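Local coordinates for protein B-agarase (Agarivorans gilvus, PDB 5Z6P) that hydrolyses glycosidic linkages of agar as a beta-agarase of glycoside hydrolase family 50, at residues Val684-Ser688 / Gln689-Gly693; Pro743-Pro746 / Met747-Ala750. One frame throughout, in Å; residues are numbered along the deposited sequence.

Contact 1: residues Val684-Ser688 / Gln689-Gly693; sequences VTACS and QQERG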
ATOM      1  N   VAL A 684      -2.173  -4.802  -6.095  1.00 13.63           N
ATOM      2  CA  VAL A 684      -1.706  -5.265  -7.391  1.00 14.74           C
ATOM      3  C   VAL A 684      -1.864  -6.787  -7.412  1.00 14.34           C
ATOM      4  O   VAL A 684      -1.446  -7.464  -6.479  1.00 14.94           O
ATOM      5  CB  VAL A 684      -0.256  -4.871  -7.644  1.00 13.91           C
ATOM      6  CG1 VAL A 684       0.151  -5.220  -9.068  1.00 12.49           C
ATOM      7  CG2 VAL A 684      -0.041  -3.374  -7.347  1.00 13.82           C
ATOM      8  N   THR A 685      -2.469  -7.324  -8.462  1.00 14.43           N
ATOM      9  CA  THR A 685      -2.951  -8.698  -8.402  1.00 15.54           C
ATOM     10  C   THR A 685      -2.424  -9.638  -9.489  1.00 16.61           C
ATOM     11  O   THR A 685      -2.089  -9.224 -10.595  1.00 17.57           O
ATOM     12  CB  THR A 685      -4.497  -8.730  -8.435  1.00 14.84           C
ATOM     13  OG1 THR A 685      -4.970  -8.297  -9.713  1.00 20.33           O
ATOM     14  CG2 THR A 685      -5.067  -7.827  -7.380  1.00 16.85           C
ATOM     15  N   ALA A 686      -2.354 -10.918  -9.128  1.00 14.50           N
ATOM     16  CA  ALA A 686      -1.917 -12.000 -10.002  1.00 14.69           C
ATOM     17  C   ALA A 686      -3.036 -13.043 -10.089  1.00 17.20           C
ATOM     18  O   ALA A 686      -3.950 -13.014  -9.276  1.00 14.07           O
ATOM     19  CB  ALA A 686      -0.646 -12.622  -9.474  1.00 15.56           C
ATOM     20  N   CYS A 687      -2.961 -13.968 -11.049  1.00 17.45           N
ATOM     21  CA  CYS A 687      -4.025 -14.954 -11.213  1.00 20.22           C
ATOM     22  C   CYS A 687      -3.784 -16.191 -10.359  1.00 20.39           C
ATOM     23  O   CYS A 687      -4.673 -17.009 -10.176  1.00 22.74           O
ATOM     24  CB  CYS A 687      -4.182 -15.372 -12.685  1.00 22.04           C
ATOM     25  SG  CYS A 687      -2.794 -16.271 -13.347  1.00 22.49           S
ATOM     26  N   SER A 688      -2.589 -16.319  -9.813  1.00 20.39           N
ATOM     27  CA  SER A 688      -2.227 -17.539  -9.114  1.00 17.60           C
ATOM     28  C   SER A 688      -1.027 -17.279  -8.227  1.00 17.42           C
ATOM     29  O   SER A 688      -0.339 -16.285  -8.426  1.00 13.56           O
ATOM     30  CB  SER A 688      -1.879 -18.624 -10.115  1.00 17.15           C
ATOM     31  OG  SER A 688      -0.610 -18.332 -10.665  1.00 17.16           O
ATOM     32  N   GLN A 689      -0.754 -18.194  -7.297  1.00 17.54           N
ATOM     33  CA  GLN A 689       0.454 -18.123  -6.476  1.00 15.65           C
ATOM     34  C   GLN A 689       1.709 -18.104  -7.342  1.00 17.05           C
ATOM     35  O   GLN A 689       2.672 -17.407  -7.048  1.00 14.70           O
ATOM     36  CB  GLN A 689       0.525 -19.289  -5.486  1.00 16.74           C
ATOM     37  CG  GLN A 689      -0.540 -19.248  -4.370  1.00 15.03           C
ATOM     38  CD  GLN A 689      -0.604 -17.878  -3.710  1.00 16.68           C
ATOM     39  OE1 GLN A 689       0.404 -17.361  -3.214  1.00 16.84           O
ATOM     40  NE2 GLN A 689      -1.774 -17.270  -3.745  1.00 18.05           N
ATOM     41  N   GLN A 690       1.704 -18.888  -8.407  1.00 18.67           N
ATOM     42  CA  GLN A 690       2.869 -18.942  -9.276  1.00 18.41           C
ATOM     43  C   GLN A 690       3.131 -17.571  -9.897  1.00 16.36           C
ATOM     44  O   GLN A 690       4.271 -17.133  -9.976  1.00 15.78           O
ATOM     45  CB  GLN A 690       2.694 -20.003 -10.365  1.00 17.77           C
ATOM     46  CG  GLN A 690       3.921 -20.203 -11.222  1.00 22.98           C
ATOM     47  CD  GLN A 690       3.665 -21.105 -12.421  1.00 30.95           C
ATOM     48  OE1 GLN A 690       2.533 -21.456 -12.713  1.00 31.77           O
ATOM     49  NE2 GLN A 690       4.731 -21.482 -13.118  1.00 38.68           N
ATOM     50  N   GLU A 691       2.072 -16.898 -10.325  1.00 16.69           N
ATOM     51  CA  GLU A 691       2.233 -15.607 -10.960  1.00 18.33           C
ATOM     52  C   GLU A 691       2.645 -14.510  -9.962  1.00 19.16           C
ATOM     53  O   GLU A 691       3.256 -13.520 -10.353  1.00 17.63           O
ATOM     54  CB  GLU A 691       0.966 -15.198 -11.694  1.00 16.09           C
ATOM     55  CG  GLU A 691       1.210 -13.957 -12.564  1.00 20.31           C
ATOM     56  CD  GLU A 691       0.094 -13.653 -13.543  1.00 17.58           C
ATOM     57  OE1 GLU A 691      -1.051 -13.372 -13.122  1.00 17.21           O
ATOM     58  OE2 GLU A 691       0.385 -13.679 -14.747  1.00 19.94           O
ATOM     59  N   ARG A 692       2.311 -14.698  -8.688  1.00 18.52           N
ATOM     60  CA  ARG A 692       2.738 -13.775  -7.645  1.00 16.34           C
ATOM     61  C   ARG A 692       4.256 -13.657  -7.620  1.00 17.78           C
ATOM     62  O   ARG A 692       4.811 -12.558  -7.575  1.00 14.17           O
ATOM     63  CB  ARG A 692       2.243 -14.232  -6.276  1.00 14.15           C
ATOM     64  CG  ARG A 692       0.764 -13.993  -5.995  1.00 16.34           C
ATOM     65  CD  ARG A 692       0.437 -14.357  -4.535  1.00 15.65           C
ATOM     66  NE  ARG A 692       1.097 -13.439  -3.606  1.00 13.44           N
ATOM     67  CZ  ARG A 692       1.521 -13.755  -2.387  1.00 16.20           C
ATOM     68  NH1 ARG A 692       1.373 -14.997  -1.915  1.00 12.67           N
ATOM     69  NH2 ARG A 692       2.112 -12.826  -1.641  1.00 12.06           N
ATOM     70  N   GLY A 693       4.907 -14.814  -7.615  1.00 16.26           N
ATOM     71  CA  GLY A 693       6.344 -14.908  -7.651  1.00 16.11           C
ATOM     72  C   GLY A 693       6.901 -14.308  -8.940  1.00 17.86           C
ATOM     73  O   GLY A 693       7.856 -13.554  -8.890  1.00 19.23           O
TER

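Contact 2: residues Pro743-Pro746 / Met747-Ala750; sequences PYQP and MVDA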
ATOM      1  N   PRO A 743       5.752 -20.716   4.203  1.00 15.47           N
ATOM      2  CA  PRO A 743       6.224 -19.899   3.072  1.00 14.72           C
ATOM      3  C   PRO A 743       5.615 -20.306   1.723  1.00 15.65           C
ATOM      4  O   PRO A 743       5.686 -21.472   1.360  1.00 18.25           O
ATOM      5  CB  PRO A 743       7.731 -20.139   3.078  1.00 15.68           C
ATOM      6  CG  PRO A 743       8.045 -20.540   4.488  1.00 17.29           C
ATOM      7  CD  PRO A 743       6.865 -21.363   4.913  1.00 13.88           C
ATOM      8  N   TYR A 744       4.994 -19.359   1.021  1.00 14.35           N
ATOM      9  CA  TYR A 744       4.513 -19.596  -0.329  1.00 14.79           C
ATOM     10  C   TYR A 744       5.714 -19.882  -1.232  1.00 18.56           C
ATOM     11  O   TYR A 744       6.628 -19.066  -1.332  1.00 17.77           O
ATOM     12  CB  TYR A 744       3.719 -18.400  -0.859  1.00 14.86           C
ATOM     13  CG  TYR A 744       2.346 -18.189  -0.230  1.00 15.46           C
ATOM     14  CD1 TYR A 744       1.268 -18.979  -0.597  1.00 15.96           C
ATOM     15  CD2 TYR A 744       2.131 -17.186   0.704  1.00 14.19           C
ATOM     16  CE1 TYR A 744       0.013 -18.790  -0.051  1.00 15.40           C
ATOM     17  CE2 TYR A 744       0.870 -16.979   1.261  1.00 15.23           C
ATOM     18  CZ  TYR A 744      -0.183 -17.792   0.880  1.00 13.53           C
ATOM     19  OH  TYR A 744      -1.423 -17.608   1.412  1.00 15.22           O
ATOM     20  N   GLN A 745       5.719 -21.031  -1.893  1.00 19.22           N
ATOM     21  CA  GLN A 745       6.938 -21.461  -2.584  1.00 20.52           C
ATOM     22  C   GLN A 745       7.359 -20.571  -3.763  1.00 19.30           C
ATOM     23  O   GLN A 745       8.544 -20.300  -3.916  1.00 19.29           O
ATOM     24  CB  GLN A 745       6.805 -22.905  -3.066  1.00 18.79           C
ATOM     25  CG  GLN A 745       8.150 -23.536  -3.408  1.00 18.84           C
ATOM     26  CD  GLN A 745       9.135 -23.461  -2.262  1.00 23.05           C
ATOM     27  OE1 GLN A 745       8.837 -23.869  -1.142  1.00 29.51           O
ATOM     28  NE2 GLN A 745      10.317 -22.937  -2.534  1.00 23.55           N
ATOM     29  N   PRO A 746       6.410 -20.123  -4.604  1.00 17.86           N
ATOM     30  CA  PRO A 746       6.893 -19.257  -5.686  1.00 18.38           C
ATOM     31  C   PRO A 746       7.416 -17.891  -5.200  1.00 17.31           C
ATOM     32  O   PRO A 746       8.230 -17.311  -5.894  1.00 15.08           O
ATOM     33  CB  PRO A 746       5.658 -19.076  -6.578  1.00 15.08           C
ATOM     34  CG  PRO A 746       4.743 -20.216  -6.212  1.00 16.09           C
ATOM     35  CD  PRO A 746       4.977 -20.435  -4.753  1.00 16.78           C
ATOM     36  N   MET A 747       6.966 -17.401  -4.041  1.00 15.92           N
ATOM     37  CA  MET A 747       7.508 -16.152  -3.508  1.00 16.52           C
ATOM     38  C   MET A 747       8.949 -16.380  -3.081  1.00 17.28           C
ATOM     39  O   MET A 747       9.841 -15.621  -3.457  1.00 18.55           O
ATOM     40  CB  MET A 747       6.669 -15.618  -2.331  1.00 13.88           C
ATOM     41  CG  MET A 747       5.241 -15.273  -2.701  1.00 14.00           C
ATOM     42  SD  MET A 747       5.078 -14.138  -4.094  1.00 17.98           S
ATOM     43  CE  MET A 747       5.638 -12.602  -3.320  1.00 13.09           C
ATOM     44  N   VAL A 748       9.166 -17.434  -2.302  1.00 17.74           N
ATOM     45  CA  VAL A 748      10.503 -17.833  -1.878  1.00 18.18           C
ATOM     46  C   VAL A 748      11.437 -18.053  -3.072  1.00 18.03           C
ATOM     47  O   VAL A 748      12.584 -17.588  -3.078  1.00 19.60           O
ATOM     48  CB  VAL A 748      10.460 -19.126  -1.037  1.00 18.84           C
ATOM     49  CG1 VAL A 748      11.863 -19.595  -0.703  1.00 18.44           C
ATOM     50  CG2 VAL A 748       9.655 -18.910   0.232  1.00 18.12           C
ATOM     51  N   ASP A 749      10.945 -18.749  -4.089  1.00 18.53           N
ATOM     52  CA  ASP A 749      11.785 -19.038  -5.245  1.00 18.62           C
ATOM     53  C   ASP A 749      12.118 -17.750  -6.011  1.00 17.88           C
ATOM     54  O   ASP A 749      13.244 -17.553  -6.434  1.00 22.34           O
ATOM     55  CB  ASP A 749      11.123 -20.036  -6.192  1.00 17.91           C
ATOM     56  CG  ASP A 749      10.976 -21.444  -5.598  1.00 21.14           C
ATOM     57  OD1 ASP A 749      11.512 -21.771  -4.515  1.00 20.73           O
ATOM     58  OD2 ASP A 749      10.288 -22.232  -6.253  1.00 25.22           O
ATOM     59  N   ALA A 750      11.126 -16.893  -6.210  1.00 18.73           N
ATOM     60  CA  ALA A 750      11.366 -15.609  -6.864  1.00 19.73           C
ATOM     61  C   ALA A 750      12.362 -14.762  -6.072  1.00 19.95           C
ATOM     62  O   ALA A 750      13.294 -14.210  -6.639  1.00 20.77           O
ATOM     63  CB  ALA A 750      10.067 -14.863  -7.055  1.00 18.34           C
TER

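Contact 1: residues Val684-Ser688 / Gln689-Gly693
Helix 689-704 begins here behind an N-cap at Ser688, and side chains on both sides of that boundary secure its first turn. The cap is defined by Ser688 OG, which accepts from Glu691 N at 3.1 Å with a fairly straight N-H...O angle of 159°. Its first torsion (chi1 74°) sets the hydroxyl between the backbone N and the carbonyl carbon, turned over the N-terminal end of the helix. Backbone bonding starts from the same residue, since Arg692 N donates to Ser688 O over 3.1 Å.

Glu691 reaches back with an extended chain, so the grip runs both ways. Its OE1 takes the N-H of Cys687 at 2.9 Å, on the anti side of the carboxylate and 20° out of its plane. This resembles a capping box, but the returning carboxylate holds the residue before the N-cap. OE1 also accepts from Ser108 OG, so two donors grip that one oxygen. Along the way Glu691 CG passes 3.8 Å from Ala686 CB, and Arg692 CG lies 4.0 Å from that same methyl, which therefore rests against the side chains of two successive helix residues.

On the helix itself, Arg692 NH1 gives a 2.9 Å bond to Gln689 OE1, in the amide carbonyl plane on a lone pair and at the edge of the guanidinium. The other nitrogens are engaged too: Arg692 NE with Phe671 O, NH2 with Gly735 O and Tyr714 OH, and Gln689 NE2 with Asp675 and Asn733.

The capping loop, which follows strand 664-668, faces the carbohydrate-binding-module-like region through Gln110 and Asn128, whereas Arg692 points toward strand 709-714 and the start of helix 745-762.

Contact 2: residues Pro743-Pro746 / Met747-Ala750
Pro743 meets Val748 through purely apolar contact, its CB lying 3.6 Å from Val748 CG2. That methyl stands beside the backbone N of its own residue, because CG1 takes the position anti to N (chi1 175°). Helix 413-428 adds Trp428, which touches both residues.

Tyr744 is the N-cap residue. Its carbonyl does the work of starting the helix: O accepts from Val748 N at 3.2 Å, with a second, weak bond from Met747 N. Its CB packs 3.9 Å from Met747 CG, while the ring leads away to a site outside this turn, where OH bonds to Asp719 and Ser676 and the ring forms a cation-pi contact with Arg692.

Gln745 adds a side-chain bridge to the backbone bond that its O receives from Asp749 N at 2.9 Å. Its chain is bent at chi2, which turns the amide onward along the helix, toward Asp749, and NE2 donates to Asp749 OD1 over a short 2.6 Å. The donation stays almost within the amide plane, yet it meets OD1 from above the carboxylate plane, 38° out of it. The amide and carboxylate planes are 48° apart.

Pro746 has no N-H to give, a lack that a first turn tolerates, because its amides have no carbonyl of the same helix to bond four residues back. Its O still receives Ala750 N at 2.9 Å, and Ala750 CB lies 3.3 Å from that oxygen.

The pattern is that of an alpha-helical N-terminus: a loop residue at the N-cap, proline at the second helical position, the carbonyls of Tyr744, Gln745 and Pro746 bonded to amides four residues on, and a polar i, i+4 pair on the partly exposed flank.

Overall arrangement
The contacts are two helix starts, with centres about 11 Å apart on the same side of the chain's centre. Contact 1 comes first, opening helix 689-704; the chain then runs through strand 709-714 and a loop before contact 2 opens helix 745-762. Strands 664-668 and 709-714 are parallel neighbours, so helix 689-704 belongs to a beta-alpha-beta crossover, consistent with the (beta/alpha)8 barrel of such glycoside hydrolases. The first two turns of each helix touch: Gln689 O lies 3.5 Å from Pro746 CB, and Gly693 O 3.2 Å from Ala750 CB. The opening turns thus pack together, joining the final helix to its predecessor.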